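Local coordinates for protein toll-like receptor 6, Variable lymphocyte receptor B (Mus musculus, PDB 3A79) that probably recognises bacterial diacylated lipopeptides in partnership with TLR2, here as an engineered fusion of the TLR6 ectodomain with repeats of a hagfish lymphocyte receptor, at residues N253-H258 with Y280-N285; Y284-T289 with L307-V312; L91-F96 with C118-L123. All blocks are in the same frame, centred on the assembly; numbering follows the deposited sequence.

From the N terminus, contact 3 comes first: its residues 91-96 and 118-123 close a loop of about one repeat, joining consecutive turns of the solenoid away from the strand face. Well over a hundred residues later, contact 1 pairs strand 252-261 with strand 278-288 across a connection containing helix 263-273. Contact 2 then pairs strand 278-288 with strand 306-314; it begins on the stretch where contact 1 ends, the two sharing Tyr284 and Asn285 and lying with centres 8 Å apart. Contact 3 closes before either opens, its centre about 35 Å from that of contact 1. None nests inside another, and all lie in the TLR6 part.

Contact 1 (N253-H258 with Y280-N285); sequences NVTLQH and YLNIYN. With NAG (2-acetamido-2-deoxy-beta-D-glucopyranose), chain E; NAG (2-acetamido-2-deoxy-beta-D-glucopyranose), chain F.
Two adjacent parallel strands of the leucine-rich-repeat solenoid in the TLR6 part meet here, with Val254 to Gln257 aligned on Leu281 to Tyr284. The strand axes run 10° apart, and backbone bonds alternate between the two strands: Val254 N donates to Tyr280 O (2.9 Å), Asn282 N to Val254 O, Leu256 N to Asn282 O, Tyr284 N to Leu256 O, and His258 N to Tyr284 O (2.8 Å). Side chains divide between two faces. On one, Val254 CG1 lies alongside Leu281 CD1 at 3.8 Å, and Leu256 CB meets Ile283 CG1 at 4.1 Å; helix 263-273 covers this side through Phe270, Phe273 and Leu269. The other carries Thr255, Asn282, Gln257 and Tyr284: Thr255 CG2 sits at the edge of the Tyr284 ring, 4.0 Å from CD2, while Gln257 CG approaches Tyr284 CB at 3.7 Å.

Glycans flank both ends of the pairing. Asn253 ND2 and Asn285 ND2 are each covalently bonded to C1 of a NAG. Tyr280 CG stands beside its backbone N (chi1 -68°), and the ring beyond it receives C6 of the NAG on Asn253 over the centre of one face, 3.3 Å from CZ. Replacing Tyr280 by an alanine would probably leave that sugar without the aromatic face beneath its C6 and Lys305 without its weak hydrogen-bond partner, the phenol oxygen. Parallel strands stacked repeat by repeat, with leucine-type side chains facing the interior, are the hallmark of the leucine-rich-repeat solenoid.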
loop_
_atom_site.group_PDB
_atom_site.type_symbol
_atom_site.label_atom_id
_atom_site.label_comp_id
_atom_site.label_asym_id
_atom_site.label_seq_id
_atom_site.Cartn_x
_atom_site.Cartn_y
_atom_site.Cartn_z
ATOM N N ASN B 253 33.396 -14.687 1.137
ATOM C CA ASN B 253 31.996 -14.421 0.905
ATOM C C ASN B 253 31.388 -15.589 0.128
ATOM O O ASN B 253 32.077 -16.273 -0.624
ATOM C CB ASN B 253 31.834 -13.100 0.147
ATOM C CG ASN B 253 32.396 -11.899 0.915
ATOM O OD1 ASN B 253 32.466 -11.913 2.147
ATOM N ND2 ASN B 253 32.787 -10.848 0.177
ATOM N N VAL B 254 30.102 -15.835 0.340
ATOM C CA VAL B 254 29.380 -16.843 -0.428
ATOM C C VAL B 254 28.112 -16.245 -1.058
ATOM O O VAL B 254 27.364 -15.493 -0.420
ATOM C CB VAL B 254 29.061 -18.099 0.420
ATOM C CG1 VAL B 254 28.070 -19.001 -0.287
ATOM C CG2 VAL B 254 30.322 -18.867 0.692
ATOM N N THR B 255 27.894 -16.563 -2.328
ATOM C CA THR B 255 26.709 -16.107 -3.022
ATOM C C THR B 255 25.968 -17.248 -3.709
ATOM O O THR B 255 26.524 -17.954 -4.555
ATOM C CB THR B 255 27.061 -15.051 -4.039
ATOM O OG1 THR B 255 27.570 -13.906 -3.352
ATOM C CG2 THR B 255 25.837 -14.656 -4.838
ATOM N N LEU B 256 24.709 -17.422 -3.317
ATOM C CA LEU B 256 23.812 -18.391 -3.932
ATOM C C LEU B 256 22.850 -17.676 -4.902
ATOM O O LEU B 256 22.162 -16.751 -4.503
ATOM C CB LEU B 256 23.039 -19.123 -2.827
ATOM C CG LEU B 256 23.638 -20.424 -2.257
ATOM C CD1 LEU B 256 25.161 -20.435 -2.301
ATOM C CD2 LEU B 256 23.114 -20.749 -0.841
ATOM N N GLN B 257 22.818 -18.084 -6.170
ATOM C CA GLN B 257 21.940 -17.458 -7.176
ATOM C C GLN B 257 20.964 -18.449 -7.773
ATOM O O GLN B 257 21.342 -19.555 -8.150
ATOM C CB GLN B 257 22.748 -16.857 -8.317
ATOM C CG GLN B 257 22.772 -15.361 -8.359
ATOM C CD GLN B 257 23.603 -14.848 -9.520
ATOM O OE1 GLN B 257 24.664 -14.259 -9.318
ATOM N NE2 GLN B 257 23.129 -15.081 -10.748
ATOM N N HIS B 258 19.703 -18.055 -7.864
ATOM C CA HIS B 258 18.682 -18.935 -8.421
ATOM C C HIS B 258 18.453 -20.261 -7.673
ATOM O O HIS B 258 18.265 -21.302 -8.297
ATOM C CB HIS B 258 19.009 -19.188 -9.883
ATOM C CG HIS B 258 19.462 -17.956 -10.598
ATOM N ND1 HIS B 258 20.726 -17.823 -11.130
ATOM C CD2 HIS B 258 18.829 -16.782 -10.832
ATOM C CE1 HIS B 258 20.848 -16.627 -11.678
ATOM N NE2 HIS B 258 19.712 -15.977 -11.511
ATOM N N TYR B 280 30.351 -12.715 4.633
ATOM C CA TYR B 280 29.147 -12.233 3.978
ATOM C C TYR B 280 28.456 -13.343 3.188
ATOM O O TYR B 280 29.060 -13.977 2.331
ATOM C CB TYR B 280 29.466 -11.050 3.073
ATOM C CG TYR B 280 29.879 -9.808 3.819
ATOM C CD1 TYR B 280 31.132 -9.721 4.400
ATOM C CD2 TYR B 280 29.023 -8.713 3.933
ATOM C CE1 TYR B 280 31.531 -8.584 5.083
ATOM C CE2 TYR B 280 29.415 -7.566 4.618
ATOM C CZ TYR B 280 30.679 -7.512 5.190
ATOM O OH TYR B 280 31.114 -6.398 5.878
ATOM N N LEU B 281 27.184 -13.574 3.495
ATOM C CA LEU B 281 26.364 -14.541 2.777
ATOM C C LEU B 281 25.287 -13.825 1.974
ATOM O O LEU B 281 24.534 -13.026 2.526
ATOM C CB LEU B 281 25.709 -15.493 3.765
ATOM C CG LEU B 281 24.867 -16.582 3.131
ATOM C CD1 LEU B 281 25.670 -17.240 2.035
ATOM C CD2 LEU B 281 24.492 -17.579 4.185
ATOM N N ASN B 282 25.221 -14.100 0.674
ATOM C CA ASN B 282 24.243 -13.448 -0.205
ATOM C C ASN B 282 23.410 -14.448 -0.986
ATOM O O ASN B 282 23.937 -15.411 -1.538
ATOM C CB ASN B 282 24.938 -12.514 -1.192
ATOM C CG ASN B 282 25.942 -11.609 -0.526
ATOM O OD1 ASN B 282 25.574 -10.637 0.128
ATOM N ND2 ASN B 282 27.225 -11.921 -0.688
ATOM N N ILE B 283 22.109 -14.211 -1.037
ATOM C CA ILE B 283 21.208 -15.080 -1.784
ATOM C C ILE B 283 20.352 -14.248 -2.744
ATOM O O ILE B 283 19.763 -13.249 -2.350
ATOM C CB ILE B 283 20.328 -15.919 -0.826
ATOM C CG1 ILE B 283 21.206 -16.822 0.032
ATOM C CG2 ILE B 283 19.307 -16.731 -1.595
ATOM C CD1 ILE B 283 20.511 -17.364 1.259
ATOM N N TYR B 284 20.308 -14.661 -4.005
ATOM C CA TYR B 284 19.605 -13.930 -5.061
ATOM C C TYR B 284 18.579 -14.824 -5.743
ATOM O O TYR B 284 18.914 -15.906 -6.201
ATOM C CB TYR B 284 20.605 -13.452 -6.111
ATOM C CG TYR B 284 21.384 -12.210 -5.739
ATOM C CD1 TYR B 284 20.821 -10.948 -5.896
ATOM C CD2 TYR B 284 22.690 -12.290 -5.256
ATOM C CE1 TYR B 284 21.527 -9.797 -5.568
ATOM C CE2 TYR B 284 23.407 -11.140 -4.925
ATOM C CZ TYR B 284 22.816 -9.897 -5.084
ATOM O OH TYR B 284 23.498 -8.744 -4.765
ATOM N N ASN B 285 17.332 -14.374 -5.828
ATOM C CA ASN B 285 16.297 -15.150 -6.518
ATOM C C ASN B 285 16.112 -16.523 -5.848
ATOM O O ASN B 285 16.282 -17.575 -6.461
ATOM C CB ASN B 285 16.621 -15.227 -8.025
ATOM C CG ASN B 285 15.660 -16.091 -8.823
ATOM O OD1 ASN B 285 14.490 -16.269 -8.464
ATOM N ND2 ASN B 285 16.165 -16.617 -9.949
HETATM C C1 NAG E . 33.336 -9.764 0.968
HETATM C C2 NAG E . 34.398 -9.116 0.058
HETATM C C3 NAG E . 34.570 -7.592 0.113
HETATM C C4 NAG E . 33.427 -6.810 0.747
HETATM C C5 NAG E . 32.667 -7.590 1.802
HETATM C C6 NAG E . 31.354 -6.858 1.994
HETATM C C7 NAG E . 36.125 -10.271 1.428
HETATM C C8 NAG E . 35.938 -9.538 2.734
HETATM N N2 NAG E . 35.727 -9.670 0.304
HETATM O O3 NAG E . 34.737 -7.123 -1.209
HETATM O O4 NAG E . 33.926 -5.602 1.297
HETATM O O5 NAG E . 32.310 -8.881 1.360
HETATM O O6 NAG E . 30.725 -6.775 0.729
HETATM O O7 NAG E . 36.647 -11.385 1.394
HETATM C C1 NAG F . 15.223 -17.384 -10.734
HETATM C C2 NAG F . 15.537 -16.887 -12.151
HETATM C C3 NAG F . 15.004 -17.767 -13.273
HETATM C C4 NAG F . 14.992 -19.264 -12.948
HETATM C C5 NAG F . 14.710 -19.601 -11.487
HETATM C C6 NAG F . 15.051 -21.069 -11.236
HETATM C C7 NAG F . 15.813 -14.477 -12.575
HETATM C C8 NAG F . 15.371 -13.187 -11.952
HETATM N N2 NAG F . 15.021 -15.542 -12.363
HETATM O O3 NAG F . 15.837 -17.553 -14.391
HETATM O O4 NAG F . 14.041 -19.905 -13.783
HETATM O O5 NAG F . 15.442 -18.779 -10.599
HETATM O O6 NAG F . 14.776 -21.433 -9.900
HETATM O O7 NAG F . 16.856 -14.491 -13.236
#

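Contact 2 (Y284-T289 with L307-V312); sequences YNLTIT and LMIEHV. With NAG (2-acetamido-2-deoxy-beta-D-glucopyranose), chain F; NAG (2-acetamido-2-deoxy-beta-D-glucopyranose), chain G; NAG (2-acetamido-2-deoxy-beta-D-glucopyranose), chain C.
His311 reaches across to Asn285 as the chain rounds its corner there, and its side chain can be followed outward. CB lies 3.9 Å from Asn285 N. A chi1 of -168° sets CG anti to the backbone N. The imidazole has Asn285 CB at its edge, near the ring plane; CD2 meets that CB at 3.7 Å and Asn285 OD1 at 3.6 Å. At the far end NE2 comes within 4.1 Å of C8 of the NAG carried by Asn285, while ND1 is hydrogen-bonded to Asp340, a partner likely to fix the rotation of the ring.

The backbone holds this corner through Asn285 N to Glu310 O (3.0 Å, 169° at the hydrogen) and a weak bond from Leu286 N to His311 O. Beside it, the methyl CE of Met308 lies over one face of the Tyr284 ring, offset toward the rim, and SD separately makes an oblique Met-aromatic contact. The carboxylate of Glu310 turns to a second glycan: OE1 accepts from O6 of the chain C NAG (2.8 Å), and OE2 from N2 of the chain G NAG (3.0 Å). On the opposite face Leu286 CD2 packs against Ile309 CG2 and Val312 CG1. Pairing persists past the corner to Leu286 and Val312, although the short segments 286-288 and 307-312 cross at -60°; such parallel pairing of neighbouring turns belongs to the leucine-rich-repeat solenoid.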
loop_
_atom_site.group_PDB
_atom_site.type_symbol
_atom_site.label_atom_id
_atom_site.label_comp_id
_atom_site.label_asym_id
_atom_site.label_seq_id
_atom_site.Cartn_x
_atom_site.Cartn_y
_atom_site.Cartn_z
ATOM N N TYR B 284 20.308 -14.661 -4.005
ATOM C CA TYR B 284 19.605 -13.930 -5.061
ATOM C C TYR B 284 18.579 -14.824 -5.743
ATOM O O TYR B 284 18.914 -15.906 -6.201
ATOM C CB TYR B 284 20.605 -13.452 -6.111
ATOM C CG TYR B 284 21.384 -12.210 -5.739
ATOM C CD1 TYR B 284 20.821 -10.948 -5.896
ATOM C CD2 TYR B 284 22.690 -12.290 -5.256
ATOM C CE1 TYR B 284 21.527 -9.797 -5.568
ATOM C CE2 TYR B 284 23.407 -11.140 -4.925
ATOM C CZ TYR B 284 22.816 -9.897 -5.084
ATOM O OH TYR B 284 23.498 -8.744 -4.765
ATOM N N ASN B 285 17.332 -14.374 -5.828
ATOM C CA ASN B 285 16.297 -15.150 -6.518
ATOM C C ASN B 285 16.112 -16.523 -5.848
ATOM O O ASN B 285 16.282 -17.575 -6.461
ATOM C CB ASN B 285 16.621 -15.227 -8.025
ATOM C CG ASN B 285 15.660 -16.091 -8.823
ATOM O OD1 ASN B 285 14.490 -16.269 -8.464
ATOM N ND2 ASN B 285 16.165 -16.617 -9.949
ATOM N N LEU B 286 15.749 -16.475 -4.571
ATOM C CA LEU B 286 15.357 -17.647 -3.793
ATOM C C LEU B 286 13.884 -18.031 -4.015
ATOM O O LEU B 286 13.020 -17.157 -4.110
ATOM C CB LEU B 286 15.598 -17.368 -2.304
ATOM C CG LEU B 286 15.047 -18.335 -1.260
ATOM C CD1 LEU B 286 15.810 -19.629 -1.323
ATOM C CD2 LEU B 286 15.161 -17.720 0.114
ATOM N N THR B 287 13.605 -19.335 -4.080
ATOM C CA THR B 287 12.234 -19.855 -4.214
ATOM C C THR B 287 11.910 -20.922 -3.153
ATOM O O THR B 287 12.289 -22.079 -3.310
ATOM C CB THR B 287 11.991 -20.469 -5.620
ATOM O OG1 THR B 287 12.404 -19.553 -6.638
ATOM C CG2 THR B 287 10.538 -20.805 -5.820
ATOM N N ILE B 288 11.216 -20.532 -2.082
ATOM C CA ILE B 288 10.787 -21.462 -1.021
ATOM C C ILE B 288 9.767 -22.479 -1.556
ATOM O O ILE B 288 8.820 -22.104 -2.245
ATOM C CB ILE B 288 10.139 -20.706 0.154
ATOM C CG1 ILE B 288 10.928 -19.438 0.516
ATOM C CG2 ILE B 288 9.971 -21.614 1.334
ATOM C CD1 ILE B 288 12.353 -19.681 0.931
ATOM N N THR B 289 9.924 -23.760 -1.224
ATOM C CA THR B 289 9.343 -24.767 -2.114
ATOM C C THR B 289 8.148 -25.649 -1.767
ATOM O O THR B 289 7.114 -25.516 -2.420
ATOM C CB THR B 289 10.410 -25.539 -2.892
ATOM O OG1 THR B 289 10.526 -24.929 -4.180
ATOM C CG2 THR B 289 10.029 -26.995 -3.071
ATOM N N LEU B 307 23.883 -11.428 6.427
ATOM C CA LEU B 307 22.984 -12.125 5.510
ATOM C C LEU B 307 22.268 -11.111 4.624
ATOM O O LEU B 307 21.834 -10.052 5.082
ATOM C CB LEU B 307 21.962 -12.963 6.268
ATOM C CG LEU B 307 21.132 -13.876 5.371
ATOM C CD1 LEU B 307 22.051 -14.722 4.518
ATOM C CD2 LEU B 307 20.224 -14.749 6.217
ATOM N N MET B 308 22.158 -11.427 3.344
ATOM C CA MET B 308 21.502 -10.531 2.410
ATOM C C MET B 308 20.686 -11.339 1.409
ATOM O O MET B 308 21.244 -12.053 0.575
ATOM C CB MET B 308 22.534 -9.696 1.669
ATOM C CG MET B 308 21.958 -8.449 1.034
ATOM S SD MET B 308 22.242 -8.321 -0.736
ATOM C CE MET B 308 21.054 -9.514 -1.305
ATOM N N ILE B 309 19.364 -11.230 1.499
ATOM C CA ILE B 309 18.467 -11.949 0.604
ATOM C C ILE B 309 17.695 -10.960 -0.265
ATOM O O ILE B 309 17.169 -9.965 0.236
ATOM C CB ILE B 309 17.489 -12.830 1.393
ATOM C CG1 ILE B 309 18.246 -13.643 2.440
ATOM C CG2 ILE B 309 16.761 -13.768 0.468
ATOM C CD1 ILE B 309 17.464 -14.810 2.987
ATOM N N GLU B 310 17.640 -11.227 -1.568
ATOM C CA GLU B 310 16.969 -10.329 -2.503
ATOM C C GLU B 310 16.214 -11.079 -3.575
ATOM O O GLU B 310 16.776 -11.912 -4.276
ATOM C CB GLU B 310 17.954 -9.358 -3.166
ATOM C CG GLU B 310 17.269 -8.127 -3.763
ATOM C CD GLU B 310 18.208 -7.209 -4.544
ATOM O OE1 GLU B 310 19.365 -6.989 -4.105
ATOM O OE2 GLU B 310 17.768 -6.694 -5.598
ATOM N N HIS B 311 14.937 -10.750 -3.712
ATOM C CA HIS B 311 14.070 -11.373 -4.706
ATOM C C HIS B 311 13.671 -12.763 -4.271
ATOM O O HIS B 311 14.359 -13.733 -4.565
ATOM C CB HIS B 311 14.730 -11.435 -6.082
ATOM C CG HIS B 311 13.780 -11.802 -7.177
ATOM N ND1 HIS B 311 12.558 -11.184 -7.334
ATOM C CD2 HIS B 311 13.861 -12.727 -8.160
ATOM C CE1 HIS B 311 11.929 -11.713 -8.365
ATOM N NE2 HIS B 311 12.700 -12.650 -8.888
ATOM N N VAL B 312 12.550 -12.860 -3.573
ATOM C CA VAL B 312 12.133 -14.130 -3.021
ATOM C C VAL B 312 10.755 -14.471 -3.530
ATOM O O VAL B 312 9.796 -13.755 -3.254
ATOM C CB VAL B 312 12.100 -14.083 -1.495
ATOM C CG1 VAL B 312 11.634 -15.418 -0.946
ATOM C CG2 VAL B 312 13.472 -13.719 -0.955
HETATM C C1 NAG F . 15.223 -17.384 -10.734
HETATM C C2 NAG F . 15.537 -16.887 -12.151
HETATM C C3 NAG F . 15.004 -17.767 -13.273
HETATM C C4 NAG F . 14.992 -19.264 -12.948
HETATM C C5 NAG F . 14.710 -19.601 -11.487
HETATM C C6 NAG F . 15.051 -21.069 -11.236
HETATM C C7 NAG F . 15.813 -14.477 -12.575
HETATM C C8 NAG F . 15.371 -13.187 -11.952
HETATM N N2 NAG F . 15.021 -15.542 -12.363
HETATM O O3 NAG F . 15.837 -17.553 -14.391
HETATM O O4 NAG F . 14.041 -19.905 -13.783
HETATM O O5 NAG F . 15.442 -18.779 -10.599
HETATM O O6 NAG F . 14.776 -21.433 -9.900
HETATM O O7 NAG F . 16.856 -14.491 -13.236
HETATM C C1 NAG G . 19.532 -2.947 -4.351
HETATM C C2 NAG G . 18.533 -3.040 -5.516
HETATM C C3 NAG G . 19.150 -3.676 -6.751
HETATM C C4 NAG G . 20.427 -2.930 -7.119
HETATM C C5 NAG G . 21.387 -3.016 -5.935
HETATM C C6 NAG G . 22.663 -2.224 -6.179
HETATM C C7 NAG G . 16.157 -3.092 -5.038
HETATM C C8 NAG G . 14.926 -3.951 -4.869
HETATM N N2 NAG G . 17.310 -3.744 -5.180
HETATM O O3 NAG G . 18.206 -3.740 -7.804
HETATM O O4 NAG G . 20.991 -3.489 -8.291
HETATM O O5 NAG G . 20.810 -2.497 -4.754
HETATM O O6 NAG G . 22.365 -0.844 -6.165
HETATM O O7 NAG G . 16.089 -1.853 -5.029
HETATM C C1 NAG C . 18.750 -2.197 0.859
HETATM C C2 NAG C . 19.971 -1.487 0.270
HETATM C C3 NAG C . 19.910 -1.285 -1.247
HETATM C C4 NAG C . 19.347 -2.489 -2.008
HETATM C C5 NAG C . 18.144 -3.082 -1.276
HETATM C C6 NAG C . 17.740 -4.402 -1.908
HETATM C C7 NAG C . 21.180 0.115 1.667
HETATM C C8 NAG C . 21.264 1.542 2.138
HETATM N N2 NAG C . 20.132 -0.186 0.894
HETATM O O3 NAG C . 21.194 -0.949 -1.743
HETATM O O4 NAG C . 19.018 -2.063 -3.328
HETATM O O5 NAG C . 18.435 -3.330 0.082
HETATM O O6 NAG C . 18.898 -5.190 -2.066
HETATM O O7 NAG C . 22.044 -0.705 1.996
#

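Contact 3 (L91-F96 with C118-L123); sequences LDFHVF and CPMASL. With NAG (2-acetamido-2-deoxy-beta-D-glucopyranose), chain L.
Phe93 and Pro119 make the close-packed part of this contact, between two irregular segments of the TLR6 leucine-rich repeats. CA of Pro119 sits over one face of the phenyl ring, 3.9 Å from its centroid and 20° off the normal, which is the geometry of a CH-pi contact. The pyrrolidine continues along the same ring, with Pro119 CG 3.6 Å from Phe93 CE1. Phe93 CB meanwhile reaches Cys118 O at 3.4 Å.

Met120 extends the packing to a second aromatic residue. Its CG lies between the backbone N and the carbonyl carbon (chi1 44°), and the bent chain beyond brings the sulfur to Phe96, crossing it at about a right angle. SD stands 4.0 Å from the Phe96 centroid and obliquely to the ring, a Met-aromatic contact; a longer one, 5.5 Å from SD to the Phe93 centroid, is also oblique. CE touches Phe93 CB at 4.0 Å, so one thioether bridges both phenylalanines. The junction is mostly apolar, with the carbonyl oxygens of Phe93 and Cys118 at its margin.

The outer side is looser. Asp92 and His94 are exposed and belong to a type I turn from Asp92 to Val95, in which Asp92 OD1 accepts from His94 N (3.0 Å) from above the carboxylate plane, forming an Asx turn. Across the contact, Cys118 points away from the other segment, its SG near O7 of a NAG; Ala121 CB also lies near that sugar, and Met120 to Leu123 form another type I turn. Inward, the aromatic pair is backed by strand 104-106, where Phe93 and Phe96 both rest on Leu105; Phe96 also meets Ile72, and Pro119 meets Phe142, so two consecutive turns pack on each other here, with those two residues in the flanking loops.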
loop_
_atom_site.group_PDB
_atom_site.type_symbol
_atom_site.label_atom_id
_atom_site.label_comp_id
_atom_site.label_asym_id
_atom_site.label_seq_id
_atom_site.Cartn_x
_atom_site.Cartn_y
_atom_site.Cartn_z
ATOM N N LEU B 91 38.915 -24.124 -32.231
ATOM C CA LEU B 91 39.566 -22.824 -32.138
ATOM C C LEU B 91 41.083 -22.980 -32.140
ATOM O O LEU B 91 41.661 -23.487 -31.182
ATOM C CB LEU B 91 39.129 -22.085 -30.874
ATOM C CG LEU B 91 39.134 -20.560 -30.988
ATOM C CD1 LEU B 91 39.480 -19.920 -29.651
ATOM C CD2 LEU B 91 40.103 -20.108 -32.073
ATOM N N ASP B 92 41.721 -22.531 -33.216
ATOM C CA ASP B 92 43.168 -22.585 -33.330
ATOM C C ASP B 92 43.792 -21.262 -32.864
ATOM O O ASP B 92 43.660 -20.247 -33.533
ATOM C CB ASP B 92 43.551 -22.904 -34.777
ATOM C CG ASP B 92 45.047 -23.148 -34.960
ATOM O OD1 ASP B 92 45.831 -22.862 -34.029
ATOM O OD2 ASP B 92 45.440 -23.625 -36.049
ATOM N N PHE B 93 44.466 -21.276 -31.714
ATOM C CA PHE B 93 45.060 -20.059 -31.156
ATOM C C PHE B 93 46.184 -19.446 -31.989
ATOM O O PHE B 93 46.689 -18.383 -31.649
ATOM C CB PHE B 93 45.585 -20.291 -29.739
ATOM C CG PHE B 93 44.517 -20.343 -28.699
ATOM C CD1 PHE B 93 44.387 -21.446 -27.877
ATOM C CD2 PHE B 93 43.641 -19.294 -28.536
ATOM C CE1 PHE B 93 43.394 -21.497 -26.910
ATOM C CE2 PHE B 93 42.644 -19.342 -27.572
ATOM C CZ PHE B 93 42.521 -20.448 -26.758
ATOM N N HIS B 94 46.597 -20.112 -33.060
ATOM C CA HIS B 94 47.630 -19.544 -33.924
ATOM C C HIS B 94 46.962 -18.556 -34.876
ATOM O O HIS B 94 47.568 -17.593 -35.357
ATOM C CB HIS B 94 48.375 -20.643 -34.690
ATOM C CG HIS B 94 49.525 -20.135 -35.506
ATOM N ND1 HIS B 94 50.713 -19.720 -34.942
ATOM C CD2 HIS B 94 49.667 -19.970 -36.844
ATOM C CE1 HIS B 94 51.537 -19.323 -35.895
ATOM N NE2 HIS B 94 50.926 -19.463 -37.059
ATOM N N VAL B 95 45.689 -18.813 -35.132
ATOM C CA VAL B 95 44.843 -17.918 -35.898
ATOM C C VAL B 95 45.042 -16.437 -35.519
ATOM O O VAL B 95 44.980 -15.564 -36.380
ATOM C CB VAL B 95 43.375 -18.361 -35.735
ATOM C CG1 VAL B 95 42.448 -17.173 -35.514
ATOM C CG2 VAL B 95 42.956 -19.258 -36.907
ATOM N N PHE B 96 45.304 -16.167 -34.240
ATOM C CA PHE B 96 45.536 -14.801 -33.758
ATOM C C PHE B 96 46.982 -14.308 -33.930
ATOM O O PHE B 96 47.418 -13.396 -33.219
ATOM C CB PHE B 96 45.163 -14.678 -32.278
ATOM C CG PHE B 96 43.753 -15.061 -31.968
ATOM C CD1 PHE B 96 43.477 -16.213 -31.262
ATOM C CD2 PHE B 96 42.704 -14.267 -32.369
ATOM C CE1 PHE B 96 42.178 -16.572 -30.964
ATOM C CE2 PHE B 96 41.395 -14.622 -32.083
ATOM C CZ PHE B 96 41.134 -15.779 -31.377
ATOM N N CYS B 118 48.359 -23.636 -26.978
ATOM C CA CYS B 118 49.041 -22.408 -26.581
ATOM C C CYS B 118 48.315 -21.105 -26.935
ATOM O O CYS B 118 48.496 -20.563 -28.033
ATOM C CB CYS B 118 50.462 -22.381 -27.123
ATOM S SG CYS B 118 51.524 -21.286 -26.180
ATOM N N PRO B 119 47.496 -20.600 -25.990
ATOM C CA PRO B 119 46.813 -19.308 -26.042
ATOM C C PRO B 119 47.804 -18.160 -26.033
ATOM O O PRO B 119 48.871 -18.275 -25.434
ATOM C CB PRO B 119 46.017 -19.284 -24.733
ATOM C CG PRO B 119 45.825 -20.686 -24.385
ATOM C CD PRO B 119 47.094 -21.364 -24.799
ATOM N N MET B 120 47.438 -17.058 -26.679
ATOM C CA MET B 120 48.315 -15.893 -26.785
ATOM C C MET B 120 48.692 -15.322 -25.414
ATOM O O MET B 120 47.846 -15.143 -24.533
ATOM C CB MET B 120 47.692 -14.823 -27.693
ATOM C CG MET B 120 46.205 -14.567 -27.437
ATOM S SD MET B 120 45.093 -15.230 -28.690
ATOM C CE MET B 120 46.215 -16.357 -29.503
ATOM N N ALA B 121 49.979 -15.047 -25.240
ATOM C CA ALA B 121 50.492 -14.558 -23.965
ATOM C C ALA B 121 49.931 -13.183 -23.600
ATOM O O ALA B 121 50.058 -12.726 -22.463
ATOM C CB ALA B 121 52.016 -14.529 -23.991
ATOM N N SER B 122 49.304 -12.532 -24.572
ATOM C CA SER B 122 48.739 -11.204 -24.367
ATOM C C SER B 122 47.419 -11.206 -23.589
ATOM O O SER B 122 46.927 -10.154 -23.184
ATOM C CB SER B 122 48.526 -10.529 -25.705
ATOM O OG SER B 122 48.412 -9.143 -25.484
ATOM N N LEU B 123 46.865 -12.397 -23.380
ATOM C CA LEU B 123 45.560 -12.567 -22.755
ATOM C C LEU B 123 45.503 -12.079 -21.308
ATOM O O LEU B 123 46.434 -12.308 -20.534
ATOM C CB LEU B 123 45.128 -14.035 -22.844
ATOM C CG LEU B 123 44.193 -14.401 -24.001
ATOM C CD1 LEU B 123 44.013 -13.225 -24.963
ATOM C CD2 LEU B 123 44.675 -15.642 -24.742
HETATM C C1 NAG L . 55.233 -17.119 -24.202
HETATM C C2 NAG L . 55.309 -17.302 -25.733
HETATM C C3 NAG L . 56.441 -16.518 -26.446
HETATM C C4 NAG L . 56.362 -15.051 -26.010
HETATM C C5 NAG L . 56.298 -14.916 -24.486
HETATM C C6 NAG L . 55.969 -13.466 -24.148
HETATM C C7 NAG L . 54.305 -19.245 -26.732
HETATM C C8 NAG L . 54.595 -20.417 -27.627
HETATM N N2 NAG L . 55.329 -18.717 -26.063
HETATM O O3 NAG L . 56.412 -16.632 -27.878
HETATM O O4 NAG L . 57.450 -14.277 -26.495
HETATM O O5 NAG L . 55.339 -15.745 -23.837
HETATM O O6 NAG L . 55.661 -13.371 -22.779
HETATM O O7 NAG L . 53.160 -18.799 -26.636
#